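Terminal oxygenase component of carbazole (PDB 7BUG) forms the terminal oxygenase of carbazole 1,9a-dioxygenase, which adds dioxygen across the angular and adjacent carbons of carbazole. Local coordinates at residues Pro43-Leu48 against Asn52-Arg57; Thr214-Asp219 against Arg366-Glu371. One frame throughout, in Å; residues are numbered along the deposited sequence.

Interaction 1 of 2, residues Pro43-Leu48 against Asn52-Arg57. With PG4 (tetraethylene glycol), chain I.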
loop_
_atom_site.group_PDB
_atom_site.type_symbol
_atom_site.label_atom_id
_atom_site.label_comp_id
_atom_site.label_asym_id
_atom_site.label_seq_id
_atom_site.Cartn_x
_atom_site.Cartn_y
_atom_site.Cartn_z
ATOM N N PRO A 43 -21.965 -16.541 15.753
ATOM C CA PRO A 43 -21.457 -15.161 15.811
ATOM C C PRO A 43 -20.948 -14.710 14.442
ATOM O O PRO A 43 -20.406 -15.503 13.680
ATOM C CB PRO A 43 -20.346 -15.164 16.849
ATOM C CG PRO A 43 -20.565 -16.432 17.654
ATOM C CD PRO A 43 -21.273 -17.392 16.729
ATOM N N LYS A 44 -21.123 -13.418 14.150
ATOM C CA LYS A 44 -20.709 -12.797 12.869
ATOM C C LYS A 44 -19.799 -11.633 13.207
ATOM O O LYS A 44 -20.056 -10.932 14.217
ATOM C CB LYS A 44 -21.949 -12.344 12.110
ATOM C CG LYS A 44 -22.883 -13.480 11.683
ATOM C CD LYS A 44 -22.316 -14.291 10.513
ATOM C CE LYS A 44 -23.165 -15.472 10.064
ATOM N NZ LYS A 44 -23.694 -16.233 11.221
ATOM N N THR A 45 -18.774 -11.402 12.385
ATOM C CA THR A 45 -17.831 -10.273 12.547
ATOM C C THR A 45 -18.207 -9.193 11.561
ATOM O O THR A 45 -18.637 -9.531 10.463
ATOM C CB THR A 45 -16.433 -10.640 12.050
ATOM O OG1 THR A 45 -16.615 -11.139 10.723
ATOM C CG2 THR A 45 -15.779 -11.701 12.868
ATOM N N LEU A 46 -18.015 -7.949 11.955
ATOM C CA LEU A 46 -18.165 -6.845 11.004
ATOM C C LEU A 46 -17.369 -5.669 11.557
ATOM O O LEU A 46 -16.979 -5.683 12.721
ATOM C CB LEU A 46 -19.629 -6.529 10.810
ATOM C CG LEU A 46 -20.353 -6.083 12.078
ATOM C CD1 LEU A 46 -20.440 -4.583 12.168
ATOM C CD2 LEU A 46 -21.730 -6.699 12.100
ATOM N N LYS A 47 -17.113 -4.711 10.702
ATOM C CA LYS A 47 -16.443 -3.462 11.105
ATOM C C LYS A 47 -17.428 -2.302 10.903
ATOM O O LYS A 47 -17.996 -2.147 9.808
ATOM C CB LYS A 47 -15.139 -3.305 10.329
ATOM C CG LYS A 47 -14.383 -2.068 10.784
ATOM C CD LYS A 47 -13.066 -1.850 10.030
ATOM C CE LYS A 47 -11.974 -2.665 10.659
ATOM N NZ LYS A 47 -10.709 -2.419 9.940
ATOM N N LEU A 48 -17.602 -1.478 11.940
ATOM C CA LEU A 48 -18.545 -0.360 11.961
ATOM C C LEU A 48 -17.845 0.850 12.569
ATOM O O LEU A 48 -17.298 0.736 13.687
ATOM C CB LEU A 48 -19.772 -0.754 12.762
ATOM C CG LEU A 48 -20.832 0.311 12.926
ATOM C CD1 LEU A 48 -21.351 0.837 11.602
ATOM C CD2 LEU A 48 -21.975 -0.171 13.796
ATOM N N ASN A 52 -13.989 -3.219 14.991
ATOM C CA ASN A 52 -14.349 -4.629 14.698
ATOM C C ASN A 52 -15.297 -5.082 15.811
ATOM O O ASN A 52 -14.930 -4.963 17.002
ATOM C CB ASN A 52 -13.152 -5.595 14.668
ATOM C CG ASN A 52 -12.247 -5.318 13.481
ATOM O OD1 ASN A 52 -12.743 -5.228 12.356
ATOM N ND2 ASN A 52 -10.969 -5.136 13.732
ATOM N N LEU A 53 -16.454 -5.608 15.423
ATOM C CA LEU A 53 -17.489 -6.055 16.350
ATOM C C LEU A 53 -17.874 -7.502 16.071
ATOM O O LEU A 53 -17.771 -8.005 14.907
ATOM C CB LEU A 53 -18.735 -5.199 16.164
ATOM C CG LEU A 53 -18.553 -3.682 16.296
ATOM C CD1 LEU A 53 -19.853 -2.940 16.089
ATOM C CD2 LEU A 53 -17.893 -3.298 17.602
ATOM N N LEU A 54 -18.365 -8.135 17.122
ATOM C CA LEU A 54 -18.947 -9.486 17.031
ATOM C C LEU A 54 -20.410 -9.380 17.420
ATOM O O LEU A 54 -20.724 -8.694 18.421
ATOM C CB LEU A 54 -18.288 -10.436 18.016
ATOM C CG LEU A 54 -17.174 -11.315 17.499
ATOM C CD1 LEU A 54 -16.715 -12.180 18.655
ATOM C CD2 LEU A 54 -17.623 -12.197 16.326
ATOM N N VAL A 55 -21.260 -9.988 16.631
ATOM C CA VAL A 55 -22.716 -10.070 16.930
ATOM C C VAL A 55 -23.058 -11.543 17.067
ATOM O O VAL A 55 -22.667 -12.350 16.235
ATOM C CB VAL A 55 -23.575 -9.373 15.878
ATOM C CG1 VAL A 55 -25.032 -9.477 16.237
ATOM C CG2 VAL A 55 -23.168 -7.925 15.697
ATOM N N ASN A 56 -23.851 -11.859 18.087
ATOM C CA ASN A 56 -24.332 -13.239 18.296
ATOM C C ASN A 56 -25.833 -13.227 18.583
ATOM O O ASN A 56 -26.331 -12.206 19.045
ATOM C CB ASN A 56 -23.616 -13.921 19.454
ATOM C CG ASN A 56 -23.688 -15.446 19.405
ATOM O OD1 ASN A 56 -24.150 -16.018 18.419
ATOM N ND2 ASN A 56 -23.177 -16.119 20.444
ATOM N N ARG A 57 -26.500 -14.312 18.236
ATOM C CA ARG A 57 -27.927 -14.502 18.584
ATOM C C ARG A 57 -27.974 -15.601 19.632
ATOM O O ARG A 57 -27.498 -16.727 19.331
ATOM C CB ARG A 57 -28.767 -14.801 17.335
ATOM C CG ARG A 57 -30.248 -14.905 17.690
ATOM C CD ARG A 57 -30.999 -15.284 16.447
ATOM N NE ARG A 57 -30.952 -14.357 15.323
ATOM C CZ ARG A 57 -31.651 -13.228 15.217
ATOM N NH1 ARG A 57 -32.354 -12.784 16.238
ATOM N NH2 ARG A 57 -31.573 -12.486 14.127
HETATM O O1 PG4 I . -7.577 -2.584 10.424
HETATM C C1 PG4 I . -7.996 -2.709 11.791
HETATM C C2 PG4 I . -8.106 -4.123 12.220
HETATM O O2 PG4 I . -9.192 -4.727 11.533
HETATM C C3 PG4 I . -8.830 -5.962 10.930
HETATM C C4 PG4 I . -10.023 -6.572 10.301
HETATM O O3 PG4 I . -10.471 -5.718 9.249
HETATM C C5 PG4 I . -11.753 -6.104 8.749
HETATM C C6 PG4 I . -12.016 -5.529 7.389
HETATM O O4 PG4 I . -11.841 -4.112 7.402
HETATM C C7 PG4 I . -11.858 -3.530 6.097
HETATM C C8 PG4 I . -13.166 -3.814 5.416
HETATM O O5 PG4 I . -13.449 -2.897 4.382
#

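Interaction 2 of 2, residues Thr214-Asp219 against Arg366-Glu371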
loop_
_atom_site.group_PDB
_atom_site.type_symbol
_atom_site.label_atom_id
_atom_site.label_comp_id
_atom_site.label_asym_id
_atom_site.label_seq_id
_atom_site.Cartn_x
_atom_site.Cartn_y
_atom_site.Cartn_z
ATOM N N THR A 214 -35.006 23.701 0.045
ATOM C CA THR A 214 -34.962 22.605 1.055
ATOM C C THR A 214 -35.896 22.896 2.227
ATOM O O THR A 214 -36.250 24.065 2.448
ATOM C CB THR A 214 -33.547 22.399 1.587
ATOM O OG1 THR A 214 -33.100 23.578 2.247
ATOM C CG2 THR A 214 -32.564 22.046 0.500
ATOM N N ARG A 215 -36.240 21.868 2.996
ATOM C CA ARG A 215 -36.919 22.028 4.297
ATOM C C ARG A 215 -36.113 21.201 5.286
ATOM O O ARG A 215 -36.056 19.974 5.114
ATOM C CB ARG A 215 -38.379 21.601 4.195
ATOM C CG ARG A 215 -39.112 21.428 5.516
ATOM C CD ARG A 215 -39.110 22.665 6.372
ATOM N NE ARG A 215 -40.335 22.743 7.177
ATOM C CZ ARG A 215 -40.591 22.036 8.283
ATOM N NH1 ARG A 215 -39.721 21.163 8.769
ATOM N NH2 ARG A 215 -41.739 22.215 8.912
ATOM N N VAL A 216 -35.523 21.882 6.262
ATOM C CA VAL A 216 -34.823 21.233 7.394
ATOM C C VAL A 216 -35.870 20.747 8.391
ATOM O O VAL A 216 -36.808 21.515 8.711
ATOM C CB VAL A 216 -33.819 22.176 8.067
ATOM C CG1 VAL A 216 -33.327 21.566 9.363
ATOM C CG2 VAL A 216 -32.705 22.532 7.140
ATOM N N VAL A 217 -35.746 19.505 8.852
ATOM C CA VAL A 217 -36.583 18.952 9.955
ATOM C C VAL A 217 -35.672 18.823 11.178
ATOM O O VAL A 217 -34.774 17.953 11.153
ATOM C CB VAL A 217 -37.228 17.623 9.543
ATOM C CG1 VAL A 217 -37.996 16.962 10.682
ATOM C CG2 VAL A 217 -38.116 17.824 8.328
ATOM N N ASP A 218 -35.797 19.735 12.158
ATOM C CA ASP A 218 -34.944 19.754 13.378
ATOM C C ASP A 218 -35.832 19.888 14.611
ATOM O O ASP A 218 -35.281 20.169 15.693
ATOM C CB ASP A 218 -33.860 20.841 13.339
ATOM C CG ASP A 218 -34.348 22.278 13.315
ATOM O OD1 ASP A 218 -35.572 22.471 13.155
ATOM O OD2 ASP A 218 -33.490 23.199 13.452
ATOM N N ASP A 219 -37.120 19.626 14.411
ATOM C CA ASP A 219 -38.260 19.813 15.336
ATOM C C ASP A 219 -39.169 18.586 15.194
ATOM O O ASP A 219 -40.382 18.700 15.496
ATOM C CB ASP A 219 -39.024 21.122 15.048
ATOM C CG ASP A 219 -39.271 21.461 13.577
ATOM O OD1 ASP A 219 -39.327 20.535 12.719
ATOM O OD2 ASP A 219 -39.388 22.659 13.285
ATOM N N ARG A 366 -25.053 18.977 4.692
ATOM C CA ARG A 366 -23.720 19.099 5.314
ATOM C C ARG A 366 -23.852 19.943 6.587
ATOM O O ARG A 366 -23.217 19.636 7.621
ATOM C CB ARG A 366 -22.680 19.672 4.372
ATOM C CG ARG A 366 -22.407 18.815 3.141
ATOM C CD ARG A 366 -21.309 19.542 2.357
ATOM N NE ARG A 366 -20.886 18.754 1.204
ATOM C CZ ARG A 366 -20.142 19.262 0.223
ATOM N NH1 ARG A 366 -19.707 20.517 0.308
ATOM N NH2 ARG A 366 -19.766 18.460 -0.757
ATOM N N LYS A 367 -24.688 20.976 6.505
ATOM C CA LYS A 367 -24.932 21.863 7.672
ATOM C C LYS A 367 -25.751 21.132 8.726
ATOM O O LYS A 367 -25.423 21.245 9.918
ATOM C CB LYS A 367 -25.646 23.108 7.159
ATOM C CG LYS A 367 -24.767 23.996 6.301
ATOM C CD LYS A 367 -25.340 25.410 6.144
ATOM C CE LYS A 367 -25.891 25.715 4.777
ATOM N NZ LYS A 367 -24.947 26.565 4.007
ATOM N N LEU A 368 -26.806 20.462 8.315
ATOM C CA LEU A 368 -27.653 19.696 9.270
ATOM C C LEU A 368 -26.756 18.687 9.992
ATOM O O LEU A 368 -26.801 18.558 11.241
ATOM C CB LEU A 368 -28.762 18.983 8.508
ATOM C CG LEU A 368 -29.556 18.112 9.466
ATOM C CD1 LEU A 368 -30.868 18.759 9.810
ATOM C CD2 LEU A 368 -29.732 16.714 8.951
ATOM N N ALA A 369 -25.920 17.954 9.255
ATOM C CA ALA A 369 -25.082 16.901 9.852
ATOM C C ALA A 369 -24.099 17.554 10.804
ATOM O O ALA A 369 -23.796 16.962 11.851
ATOM C CB ALA A 369 -24.346 16.139 8.762
ATOM N N SER A 370 -23.525 18.696 10.416
ATOM C CA SER A 370 -22.518 19.401 11.245
ATOM C C SER A 370 -23.156 19.827 12.568
ATOM O O SER A 370 -22.456 19.698 13.593
ATOM C CB SER A 370 -21.967 20.580 10.521
ATOM O OG SER A 370 -21.165 20.231 9.398
ATOM N N GLU A 371 -24.405 20.290 12.522
ATOM C CA GLU A 371 -25.050 20.910 13.714
ATOM C C GLU A 371 -25.631 19.824 14.627
ATOM O O GLU A 371 -25.596 20.004 15.865
ATOM C CB GLU A 371 -26.120 21.926 13.320
ATOM C CG GLU A 371 -26.763 22.559 14.553
ATOM C CD GLU A 371 -27.859 23.601 14.325
ATOM O OE1 GLU A 371 -28.269 23.806 13.150
ATOM O OE2 GLU A 371 -28.327 24.193 15.332
HETATM O O HOH W 1 -31.162 22.944 11.755
#

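Interaction 1 of 2, residues Pro43-Leu48 against Asn52-Arg57
Ether oxygen O2 of a tetraethylene glycol is gripped by both strands: Asn52 ND2 donates to glycol O2 at 2.9 Å by an almost straight bond (172°), while Lys47 NZ reaches glycol O2 at 3.2 Å and makes weak bonds to O3 and O4. The lysine chain bends at its third torsion (chi3 -84°), laying Lys47 CE beside Asn52 OD1 at 3.2 Å and turning NZ to the glycol. An alanine in place of Lys47 would probably leave the glycol to the Asn52 amide alone and uncover the side of Asn52 OD1 that CE now lines. Behind this end, Lys44 N bonds to Val55 O at 2.8 Å, with Pro43 CA close beside; Val55 N returns a bond to Lys44 O, and the same exchange joins Leu46 and Leu53. These hydrogen-bonded pairs knit an antiparallel hairpin at the edge of the Rieske domain's sheet. On the face of Lys44, Leu46, Leu53 and Val55 the three apolar side chains pack together, while the lysine amine turns away to Glu42 O. Leu46 CD2 touches Val55 CG2 at 4.1 Å and Leu48 CB rests on Leu53 CD1 at 4.0 Å, with Ile135 and Leu137 of strand 132-137 packed behind. On the other face, Thr45 CG2 meets Leu54 CD2 at 4.0 Å. At the Lys47-Asn52 end the hairpin thus offers an ammonium and an amide N-H donor to one ether oxygen, where a chain probably from the crystallisation liquor can settle.

Interaction 2 of 2, residues Thr214-Asp219 against Arg366-Glu371
This is a small apolar touch with a water bridge beside it, joining strand 214-217, outermost in the antiparallel sheet of the catalytic domain, to helix 360-372, which packs against that sheet in a Bet v 1-like fold. The apolar part rests on one pair of methyls: Val216 CG1 meets Leu368 CD1 at 3.8 Å. Leu368 carries its CG anti to the backbone N (chi1 175°), which sends the branch out from the helix to the strand, and it also touches Val227 on the neighbouring strand. Leu368 is buried, whereas Val216 remains partly exposed, and the CA atoms of Val216 and Leu368 stand 7.6 Å apart. Further along, where the strand has given way to a loop, the contact turns polar. A water donates to Asp218 OD2 at 2.9 Å and, weakly, to Glu371 OE1 at 3.3 Å. Those two carboxylate oxygens, Asp218 OD2 and Glu371 OE1, lie 5.3 Å apart, so a water giving a hydrogen to each probably eases the repulsion between like charges. Arg366, well away from the strand, forms salt bridges with Glu176 and Glu353 and packs on Arg72 of a neighbouring subunit, a residue of the [2Fe-2S] site there. Within the helix, Arg366 O takes two bonds from one residue, Ser370 OG at 2.8 Å and Ser370 N at 3.0 Å, the hydroxyl coming in on one side of the carbonyl plane and the amide on the other.

Overall arrangement
From the N terminus, the chain first closes interaction 1, a tight hairpin with three residues between its segments, on the edge of the Rieske domain's sheet. It then runs on into the catalytic domain, where interaction 2 closes a long loop of 146 residues that takes in the other strands between 226 and 303 and the helices up to 349-352. The two contacts follow in series, neither nested nor crossed. The centres of interactions 1 and 2 are about 31 Å apart. They lie on opposite sides of the chain's centre, and the nearest atoms of interactions 1 and 2 are about 16 Å apart. Interaction 1 joins sequence neighbours within one sheet; interaction 2 ties the edge of the other sheet to a late helix.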